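Local coordinates for protein putative PLP-dependent aminotransferase (Bacillus cereus ATCC 10987, PDB 3JU7) that is a putative pyridoxal-phosphate-dependent aminotransferase of the DegT/DnrJ/EryC1/StrS family and probably transfers amino groups, at residues A[83-88]-A[322-327]; A[100-105]-A[330-335]; A[104-109]-A[337-342]. One frame throughout, in Å; residues are numbered along the deposited sequence.

Interaction 1: A[83-88]-A[322-327]; sequences MPSFTF and SCHQQV
Ser85 turns OG anti to its own backbone N (chi1 172°) and meets His324, whose CG sits between its backbone N and carbonyl carbon (chi1 79°). One face of the His324 ring lies against Gln325 CG. Its ND1 edge receives the hydroxyl in the ring plane, with Ser85 OG 2.5 Å from His324 ND1. Either atom could be the donor of this short hydrogen bond. The same hydroxyl also accepts a hydrogen bond from His324 N, 2.8 Å from Ser85 OG. That bond is nearly straight. Ser85 also offers its carbonyl. Cys323 N donates to Ser85 O over 3.1 Å, approaching from above the carbonyl plane. Two successive amides at the start of the 3-10 segment 323-325 are thus taken up by one serine.

Ser85 directly follows strand 80-84, which is flanked by parallel strands 101-105 and 130-133. This is consistent with the large domain of fold-type I PLP enzymes. The contact lies at the carboxyl end of strand 80-84, where the chain leaves the sheet. Here it is met by the loop between helices 301-309 and 338-346. Phe86 is the centre of an inverse gamma turn at this point.

The thiol of Cys323 packs against the turn, with SG 3.2 Å from Thr87 O and also near the methyl CG2 of Thr87. Ser322 OG lies at the edge of the Phe86 ring, 3.5 Å from CD1, and is itself hydrogen-bonded to Phe319 O. Within the loop, Gln325 OE1 folds back to accept a bond from Ser322 N at 2.8 Å. His324 NE2 makes a weak hydrogen bond to Asn341 OD1. The neighbouring subunit is close by: Phe218 of that subunit packs edge-to-face with Phe88, and its Cys226 N bonds to Gln326 OE1.

Interaction 2: A[100-105]-A[330-335]; sequences LEPYFI and RNYKST
The Tyr332 ring carries Pro102 on one face and Glu101 at its edge. Pro102 CD stands over the ring centre, 3.5 Å from the centroid and 8° off the normal, a CH-pi contact. Glu101 CG approaches near the ring plane, 3.9 Å from Tyr332 CE1. The ring of Tyr103 is used in the same way from the other segment. Lys333 CB lies over one of its faces, shifted toward the rim, 3.5 Å from Tyr103 CE2. Lys333 CD also rests near that rim. The Tyr103 ring is held at its far end by a hydrogen bond between its OH and Lys122 NZ, and it meets Tyr80 edge-to-face.

The Phe104 ring touches the opposite segment more lightly, through CE2 and Tyr332 CB. Farther along, Ile105 CD1 meets the methyl CG2 of Thr335 at 3.5 Å.

Between the side chains the backbones join. Phe104 N donates to Lys333 O over 2.9 Å, and Thr335 N donates to Phe104 O over 2.8 Å, the latter almost straight on to the carbonyl. Where the backbones part, one water links the two segments. It donates to Glu101 OE1 and Pro102 O and accepts from Lys333 N.

The two segments run in roughly the same direction, 26° apart. Strand 101-105 is an outermost strand of its parallel sheet and bonds to strand 80-84 through Tyr103 and Ile105. Phe104 turns its N and O to the other edge. The pairing of Phe104 with Ser334 is one parallel bridge by which a loop adds to the edge strand of the sheet, in a chain whose family has the fold-type I aminotransferase architecture.

Interaction 3: A[104-109]-A[337-342]; sequences FIDISI and LTRTNK
Asp106 points its carboxylate at the first turn of helix 338-346, and Arg339 and Thr340 hold it from different directions. Thr340 grips OD1 twice. Thr340 N, 2.9 Å away, uses the syn lone pair of OD1, and Thr340 OG1 donates nearly along the C-O bond, 2.6 Å from OD1. OD2 is gripped by Arg339. The backbone Arg339 N takes the syn lone pair of OD2 at 3.2 Å. The side-chain NE comes from above the carboxylate plane and forms a salt bridge, 3.0 Å from OD2. The carboxylate and guanidinium planes stand 75° apart. The bend of the Arg339 chain at chi3 (-75°) brings NE to OD2. One guanidinium face lies against Ile107 O, which is not hydrogen-bonded to it.

Other side chains pack round this site. Leu337, at the N-cap position, reaches CD2 to 3.3 Å from Asp106 N. Ile107 crosses Thr340 at about a right angle. Ile109 CD1 rests 3.8 Å from Arg339 CB and near Lys342 CG. One water bridges Ile105 O and Thr340 OG1, and another joins Ile109 N to Arg339 NH1. Arg339 has a second acidic partner: NH2 forms a salt bridge with Asp115.

Asp106 thus binds two amides of the first helical turn, Arg339 N and Thr340 N, from a distant part of the chain. Four hydrogen bonds fix the rotation of its carboxylate. The positive end of the helix and the guanidinium would both be expected to favour its charged form.

In the fold
From the N terminus, strand 80-84 runs into segment 83-88, and strand 101-105 then lies beside it in the sheet and continues into 104-109. A little over two hundred residues later the chain returns through 322-327, 330-335 and 337-342, in the same order. Interaction 1 closes the first loop. Interactions 2 and 3 close theirs from one continuous stretch, sharing Phe104 and Ile105. Interaction 1 crosses both along the chain rather than nesting. Met83 bonds to Tyr103 and Ile105, and Thr335 OG1 to Asp106 N, so the contacts adjoin. Together they fasten the loop before helix 338-346, and the start of that helix, to the edge and carboxyl end of the parallel sheet.

Interaction 1: A[83-88]-A[322-327]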
loop_
_atom_site.group_PDB
_atom_site.type_symbol
_atom_site.label_atom_id
_atom_site.label_comp_id
_atom_site.label_asym_id
_atom_site.label_seq_id
_atom_site.Cartn_x
_atom_site.Cartn_y
_atom_site.Cartn_z
HETATM N N MSE A 83 -15.412 14.361 9.707
HETATM C CA MSE A 83 -15.920 13.434 8.705
HETATM C C MSE A 83 -17.221 12.814 9.192
HETATM O O MSE A 83 -17.540 12.851 10.361
HETATM C CB MSE A 83 -14.905 12.315 8.439
HETATM C CG MSE A 83 -14.582 11.511 9.704
HETATM SE SE MSE A 83 -13.315 10.064 9.474
HETATM C CE MSE A 83 -11.764 11.065 8.915
ATOM N N PRO A 84 -17.962 12.200 8.291
ATOM C CA PRO A 84 -19.122 11.445 8.741
ATOM C C PRO A 84 -18.723 10.165 9.467
ATOM O O PRO A 84 -17.621 9.647 9.232
ATOM C CB PRO A 84 -19.818 11.102 7.436
ATOM C CG PRO A 84 -18.682 11.022 6.440
ATOM C CD PRO A 84 -17.835 12.206 6.820
ATOM N N SER A 85 -19.595 9.686 10.361
ATOM C CA SER A 85 -19.490 8.344 10.939
ATOM C C SER A 85 -19.980 7.332 9.900
ATOM O O SER A 85 -19.445 6.211 9.767
ATOM C CB SER A 85 -20.357 8.239 12.197
ATOM O OG SER A 85 -20.427 6.910 12.675
ATOM N N PHE A 86 -20.979 7.747 9.131
ATOM C CA PHE A 86 -21.590 6.873 8.135
ATOM C C PHE A 86 -20.672 6.780 6.917
ATOM O O PHE A 86 -20.884 7.436 5.901
ATOM C CB PHE A 86 -22.987 7.394 7.783
ATOM C CG PHE A 86 -23.807 6.454 6.938
ATOM C CD1 PHE A 86 -24.501 5.404 7.520
ATOM C CD2 PHE A 86 -23.932 6.655 5.566
ATOM C CE1 PHE A 86 -25.279 4.542 6.755
ATOM C CE2 PHE A 86 -24.730 5.803 4.781
ATOM C CZ PHE A 86 -25.397 4.735 5.384
ATOM N N THR A 87 -19.631 5.968 7.051
ATOM C CA THR A 87 -18.643 5.769 5.988
ATOM C C THR A 87 -17.956 4.425 6.235
ATOM O O THR A 87 -18.190 3.788 7.249
ATOM C CB THR A 87 -17.593 6.918 5.940
ATOM O OG1 THR A 87 -16.749 6.770 4.788
ATOM C CG2 THR A 87 -16.730 6.925 7.237
ATOM N N PHE A 88 -17.128 3.989 5.290
ATOM C CA PHE A 88 -16.369 2.764 5.438
ATOM C C PHE A 88 -15.201 3.056 6.408
ATOM O O PHE A 88 -14.718 4.170 6.465
ATOM C CB PHE A 88 -15.868 2.310 4.084
ATOM C CG PHE A 88 -15.189 0.947 4.090
ATOM C CD1 PHE A 88 -15.922 -0.200 4.327
ATOM C CD2 PHE A 88 -13.858 0.815 3.735
ATOM C CE1 PHE A 88 -15.328 -1.432 4.327
ATOM C CE2 PHE A 88 -13.273 -0.420 3.714
ATOM C CZ PHE A 88 -14.021 -1.555 4.016
ATOM N N SER A 322 -22.288 1.861 12.160
ATOM C CA SER A 322 -21.534 2.960 11.608
ATOM C C SER A 322 -20.206 3.046 12.347
ATOM O O SER A 322 -20.045 2.408 13.409
ATOM C CB SER A 322 -22.299 4.270 11.754
ATOM O OG SER A 322 -22.864 4.634 10.520
ATOM N N CYS A 323 -19.285 3.871 11.835
ATOM C CA CYS A 323 -17.938 3.951 12.410
ATOM C C CYS A 323 -18.003 4.257 13.891
ATOM O O CYS A 323 -17.335 3.597 14.657
ATOM C CB CYS A 323 -17.026 4.960 11.684
ATOM S SG CYS A 323 -16.594 4.401 10.010
ATOM N N HIS A 324 -18.808 5.246 14.283
ATOM C CA HIS A 324 -18.862 5.677 15.665
ATOM C C HIS A 324 -19.375 4.564 16.557
ATOM O O HIS A 324 -19.162 4.604 17.761
ATOM C CB HIS A 324 -19.717 6.959 15.836
ATOM C CG HIS A 324 -21.211 6.743 15.834
ATOM N ND1 HIS A 324 -21.949 6.621 14.675
ATOM C CD2 HIS A 324 -22.111 6.735 16.848
ATOM C CE1 HIS A 324 -23.230 6.506 14.973
ATOM N NE2 HIS A 324 -23.353 6.545 16.290
ATOM N N GLN A 325 -20.054 3.581 15.961
ATOM C CA GLN A 325 -20.583 2.413 16.695
ATOM C C GLN A 325 -19.606 1.217 16.745
ATOM O O GLN A 325 -19.799 0.285 17.516
ATOM C CB GLN A 325 -21.923 1.976 16.073
ATOM C CG GLN A 325 -22.955 3.118 16.052
ATOM C CD GLN A 325 -24.190 2.788 15.267
ATOM O OE1 GLN A 325 -24.117 2.105 14.238
ATOM N NE2 GLN A 325 -25.356 3.276 15.744
ATOM N N GLN A 326 -18.573 1.244 15.914
ATOM C CA GLN A 326 -17.580 0.165 15.880
ATOM C C GLN A 326 -16.540 0.348 16.954
ATOM O O GLN A 326 -16.183 1.483 17.314
ATOM C CB GLN A 326 -16.897 0.079 14.517
ATOM C CG GLN A 326 -17.867 -0.338 13.493
ATOM C CD GLN A 326 -17.302 -0.477 12.122
ATOM O OE1 GLN A 326 -16.177 -0.913 11.924
ATOM N NE2 GLN A 326 -18.108 -0.131 11.153
ATOM N N VAL A 327 -16.057 -0.783 17.461
ATOM C CA VAL A 327 -15.177 -0.807 18.625
ATOM C C VAL A 327 -14.071 0.229 18.537
ATOM O O VAL A 327 -13.844 0.999 19.466
ATOM C CB VAL A 327 -14.585 -2.223 18.820
ATOM C CG1 VAL A 327 -13.388 -2.218 19.818
ATOM C CG2 VAL A 327 -15.698 -3.182 19.255
#

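Interaction 2: A[100-105]-A[330-335]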
loop_
_atom_site.group_PDB
_atom_site.type_symbol
_atom_site.label_atom_id
_atom_site.label_comp_id
_atom_site.label_asym_id
_atom_site.label_seq_id
_atom_site.Cartn_x
_atom_site.Cartn_y
_atom_site.Cartn_z
ATOM N N LEU A 100 -4.303 12.140 13.383
ATOM C CA LEU A 100 -5.456 12.948 13.744
ATOM C C LEU A 100 -6.485 12.118 14.457
ATOM O O LEU A 100 -6.461 10.887 14.399
ATOM C CB LEU A 100 -6.099 13.540 12.518
ATOM C CG LEU A 100 -5.087 14.323 11.697
ATOM C CD1 LEU A 100 -5.756 14.701 10.441
ATOM C CD2 LEU A 100 -4.615 15.532 12.527
ATOM N N GLU A 101 -7.389 12.799 15.153
ATOM C CA GLU A 101 -8.531 12.138 15.734
ATOM C C GLU A 101 -9.704 12.386 14.803
ATOM O O GLU A 101 -9.953 13.519 14.405
ATOM C CB GLU A 101 -8.869 12.724 17.102
ATOM C CG GLU A 101 -7.909 12.367 18.163
ATOM C CD GLU A 101 -8.419 12.744 19.552
ATOM O OE1 GLU A 101 -9.638 12.964 19.749
ATOM O OE2 GLU A 101 -7.582 12.810 20.447
ATOM N N PRO A 102 -10.438 11.338 14.453
ATOM C CA PRO A 102 -11.687 11.654 13.786
ATOM C C PRO A 102 -12.593 12.435 14.746
ATOM O O PRO A 102 -12.504 12.276 15.980
ATOM C CB PRO A 102 -12.277 10.274 13.462
ATOM C CG PRO A 102 -11.056 9.331 13.474
ATOM C CD PRO A 102 -10.176 9.894 14.531
ATOM N N TYR A 103 -13.392 13.323 14.165
ATOM C CA TYR A 103 -14.464 14.045 14.854
ATOM C C TYR A 103 -15.723 13.885 13.993
ATOM O O TYR A 103 -15.830 14.475 12.894
ATOM C CB TYR A 103 -14.117 15.511 15.006
ATOM C CG TYR A 103 -14.907 16.254 16.090
ATOM C CD1 TYR A 103 -16.304 16.324 16.071
ATOM C CD2 TYR A 103 -14.240 16.881 17.136
ATOM C CE1 TYR A 103 -16.998 17.021 17.045
ATOM C CE2 TYR A 103 -14.933 17.565 18.118
ATOM C CZ TYR A 103 -16.298 17.629 18.066
ATOM O OH TYR A 103 -16.936 18.312 19.073
ATOM N N PHE A 104 -16.669 13.071 14.472
ATOM C CA PHE A 104 -17.774 12.672 13.612
ATOM C C PHE A 104 -18.914 13.706 13.568
ATOM O O PHE A 104 -19.326 14.252 14.611
ATOM C CB PHE A 104 -18.317 11.311 14.029
ATOM C CG PHE A 104 -17.331 10.188 13.930
ATOM C CD1 PHE A 104 -16.827 9.787 12.696
ATOM C CD2 PHE A 104 -16.930 9.502 15.057
ATOM C CE1 PHE A 104 -15.942 8.731 12.603
ATOM C CE2 PHE A 104 -16.037 8.448 14.964
ATOM C CZ PHE A 104 -15.538 8.072 13.739
ATOM N N ILE A 105 -19.431 13.921 12.347
ATOM C CA ILE A 105 -20.460 14.904 12.039
ATOM C C ILE A 105 -21.682 14.137 11.483
ATOM O O ILE A 105 -21.551 13.296 10.552
ATOM C CB ILE A 105 -19.929 15.909 10.954
ATOM C CG1 ILE A 105 -18.569 16.505 11.365
ATOM C CG2 ILE A 105 -20.981 17.032 10.558
ATOM C CD1 ILE A 105 -18.525 17.220 12.700
ATOM N N ARG A 330 -15.337 4.239 18.980
ATOM C CA ARG A 330 -16.432 4.615 19.896
ATOM C C ARG A 330 -16.160 5.830 20.729
ATOM O O ARG A 330 -17.067 6.461 21.173
ATOM C CB ARG A 330 -16.627 3.544 20.962
ATOM C CG ARG A 330 -17.334 2.336 20.541
ATOM C CD ARG A 330 -17.059 1.298 21.615
ATOM N NE ARG A 330 -17.827 0.059 21.476
ATOM C CZ ARG A 330 -17.534 -1.054 22.149
ATOM N NH1 ARG A 330 -16.497 -1.089 23.008
ATOM N NH2 ARG A 330 -18.274 -2.138 21.976
ATOM N N ASN A 331 -14.906 6.060 21.064
ATOM C CA ASN A 331 -14.584 7.119 21.973
ATOM C C ASN A 331 -14.137 8.412 21.311
ATOM O O ASN A 331 -13.797 9.316 22.007
ATOM C CB ASN A 331 -13.544 6.615 22.970
ATOM C CG ASN A 331 -14.114 5.522 23.887
ATOM O OD1 ASN A 331 -15.333 5.373 24.024
ATOM N ND2 ASN A 331 -13.232 4.748 24.499
ATOM N N TYR A 332 -14.162 8.507 19.981
ATOM C CA TYR A 332 -13.835 9.762 19.340
ATOM C C TYR A 332 -15.003 10.726 19.473
ATOM O O TYR A 332 -16.165 10.311 19.514
ATOM C CB TYR A 332 -13.485 9.565 17.876
ATOM C CG TYR A 332 -12.147 8.892 17.715
ATOM C CD1 TYR A 332 -10.979 9.535 18.115
ATOM C CD2 TYR A 332 -12.038 7.619 17.170
ATOM C CE1 TYR A 332 -9.764 8.934 17.982
ATOM C CE2 TYR A 332 -10.800 7.010 17.035
ATOM C CZ TYR A 332 -9.674 7.676 17.444
ATOM O OH TYR A 332 -8.425 7.102 17.347
ATOM N N LYS A 333 -14.684 12.015 19.512
ATOM C CA LYS A 333 -15.698 13.058 19.624
ATOM C C LYS A 333 -16.639 13.074 18.407
ATOM O O LYS A 333 -16.293 12.607 17.320
ATOM C CB LYS A 333 -15.031 14.426 19.761
ATOM C CG LYS A 333 -14.223 14.580 21.036
ATOM C CD LYS A 333 -13.696 15.973 21.151
ATOM C CE LYS A 333 -12.783 16.143 22.349
ATOM N NZ LYS A 333 -13.526 15.912 23.635
ATOM N N SER A 334 -17.840 13.605 18.628
ATOM C CA SER A 334 -18.816 13.775 17.571
ATOM C C SER A 334 -19.798 14.851 17.952
ATOM O O SER A 334 -19.899 15.230 19.104
ATOM C CB SER A 334 -19.584 12.480 17.323
ATOM O OG SER A 334 -20.392 12.160 18.451
ATOM N N THR A 335 -20.506 15.357 16.958
ATOM C CA THR A 335 -21.697 16.148 17.163
ATOM C C THR A 335 -22.731 15.111 17.577
ATOM O O THR A 335 -22.430 13.919 17.593
ATOM C CB THR A 335 -22.156 16.724 15.845
ATOM O OG1 THR A 335 -22.530 15.628 14.976
ATOM C CG2 THR A 335 -21.002 17.539 15.196
HETATM O O HOH W 1 -12.129 12.743 18.534
#

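Interaction 3: A[104-109]-A[337-342]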
loop_
_atom_site.group_PDB
_atom_site.type_symbol
_atom_site.label_atom_id
_atom_site.label_comp_id
_atom_site.label_asym_id
_atom_site.label_seq_id
_atom_site.Cartn_x
_atom_site.Cartn_y
_atom_site.Cartn_z
ATOM N N PHE A 104 -16.669 13.071 14.472
ATOM C CA PHE A 104 -17.774 12.672 13.612
ATOM C C PHE A 104 -18.914 13.706 13.568
ATOM O O PHE A 104 -19.326 14.252 14.611
ATOM C CB PHE A 104 -18.317 11.311 14.029
ATOM C CG PHE A 104 -17.331 10.188 13.930
ATOM C CD1 PHE A 104 -16.827 9.787 12.696
ATOM C CD2 PHE A 104 -16.930 9.502 15.057
ATOM C CE1 PHE A 104 -15.942 8.731 12.603
ATOM C CE2 PHE A 104 -16.037 8.448 14.964
ATOM C CZ PHE A 104 -15.538 8.072 13.739
ATOM N N ILE A 105 -19.431 13.921 12.347
ATOM C CA ILE A 105 -20.460 14.904 12.039
ATOM C C ILE A 105 -21.682 14.137 11.483
ATOM O O ILE A 105 -21.551 13.296 10.552
ATOM C CB ILE A 105 -19.929 15.909 10.954
ATOM C CG1 ILE A 105 -18.569 16.505 11.365
ATOM C CG2 ILE A 105 -20.981 17.032 10.558
ATOM C CD1 ILE A 105 -18.525 17.220 12.700
ATOM N N ASP A 106 -22.873 14.472 11.993
ATOM C CA ASP A 106 -24.114 13.861 11.516
ATOM C C ASP A 106 -24.384 14.067 10.013
ATOM O O ASP A 106 -23.860 15.006 9.390
ATOM C CB ASP A 106 -25.286 14.429 12.278
ATOM C CG ASP A 106 -26.383 13.414 12.488
ATOM O OD1 ASP A 106 -26.145 12.191 12.250
ATOM O OD2 ASP A 106 -27.459 13.852 12.943
ATOM N N ILE A 107 -25.228 13.205 9.453
ATOM C CA ILE A 107 -25.579 13.272 8.018
ATOM C C ILE A 107 -27.032 13.771 7.825
ATOM O O ILE A 107 -27.838 13.714 8.742
ATOM C CB ILE A 107 -25.413 11.875 7.333
ATOM C CG1 ILE A 107 -26.197 10.761 8.079
ATOM C CG2 ILE A 107 -23.938 11.454 7.279
ATOM C CD1 ILE A 107 -26.403 9.490 7.230
ATOM N N SER A 108 -27.346 14.266 6.629
ATOM C CA SER A 108 -28.716 14.504 6.243
ATOM C C SER A 108 -29.460 13.180 6.088
ATOM O O SER A 108 -28.914 12.201 5.604
ATOM C CB SER A 108 -28.783 15.318 4.962
ATOM O OG SER A 108 -28.296 16.632 5.224
ATOM N N ILE A 109 -30.715 13.167 6.513
ATOM C CA ILE A 109 -31.534 11.965 6.501
ATOM C C ILE A 109 -31.884 11.506 5.086
ATOM O O ILE A 109 -32.182 10.336 4.897
ATOM C CB ILE A 109 -32.830 12.161 7.323
ATOM C CG1 ILE A 109 -33.306 10.818 7.889
ATOM C CG2 ILE A 109 -33.914 12.912 6.483
ATOM C CD1 ILE A 109 -32.524 10.319 9.154
ATOM N N LEU A 337 -25.482 12.586 16.783
ATOM C CA LEU A 337 -25.513 11.688 15.622
ATOM C C LEU A 337 -26.884 11.012 15.441
ATOM O O LEU A 337 -27.006 9.902 14.906
ATOM C CB LEU A 337 -24.353 10.671 15.725
ATOM C CG LEU A 337 -22.939 11.262 15.560
ATOM C CD1 LEU A 337 -21.844 10.234 15.707
ATOM C CD2 LEU A 337 -22.823 11.954 14.180
ATOM N N THR A 338 -27.939 11.713 15.826
ATOM C CA THR A 338 -29.294 11.132 15.758
ATOM C C THR A 338 -29.701 10.633 14.363
ATOM O O THR A 338 -30.304 9.574 14.232
ATOM C CB THR A 338 -30.357 12.113 16.277
ATOM O OG1 THR A 338 -30.121 12.376 17.669
ATOM C CG2 THR A 338 -31.754 11.534 16.075
ATOM N N ARG A 339 -29.378 11.380 13.321
ATOM C CA ARG A 339 -29.730 10.932 11.969
ATOM C C ARG A 339 -28.900 9.731 11.509
ATOM O O ARG A 339 -29.443 8.787 10.885
ATOM C CB ARG A 339 -29.638 12.086 10.981
ATOM C CG ARG A 339 -30.670 13.131 11.274
ATOM C CD ARG A 339 -30.461 14.399 10.489
ATOM N NE ARG A 339 -29.350 15.221 10.981
ATOM C CZ ARG A 339 -28.963 16.361 10.405
ATOM N NH1 ARG A 339 -29.573 16.806 9.321
ATOM N NH2 ARG A 339 -27.961 17.048 10.893
ATOM N N THR A 340 -27.595 9.757 11.817
ATOM C CA THR A 340 -26.694 8.642 11.466
ATOM C C THR A 340 -27.228 7.371 12.117
ATOM O O THR A 340 -27.316 6.329 11.492
ATOM C CB THR A 340 -25.209 8.920 11.912
ATOM O OG1 THR A 340 -24.774 10.199 11.404
ATOM C CG2 THR A 340 -24.244 7.859 11.374
ATOM N N ASN A 341 -27.638 7.472 13.369
ATOM C CA ASN A 341 -28.184 6.310 14.067
ATOM C C ASN A 341 -29.429 5.777 13.395
ATOM O O ASN A 341 -29.605 4.564 13.222
ATOM C CB ASN A 341 -28.488 6.634 15.542
ATOM C CG ASN A 341 -27.217 6.834 16.346
ATOM O OD1 ASN A 341 -26.124 6.463 15.892
ATOM N ND2 ASN A 341 -27.343 7.410 17.540
ATOM N N LYS A 342 -30.299 6.688 13.023
ATOM C CA LYS A 342 -31.529 6.302 12.383
ATOM C C LYS A 342 -31.241 5.608 11.041
ATOM O O LYS A 342 -31.756 4.519 10.785
ATOM C CB LYS A 342 -32.452 7.528 12.219
ATOM C CG LYS A 342 -33.707 7.275 11.417
ATOM C CD LYS A 342 -34.601 6.228 12.045
ATOM C CE LYS A 342 -35.357 6.773 13.211
ATOM N NZ LYS A 342 -36.387 7.739 12.687
HETATM O O HOH W 2 -22.283 10.682 10.396
HETATM O O HOH W 3 -27.854 17.253 13.624
HETATM O O HOH W 4 -31.580 15.807 7.523
#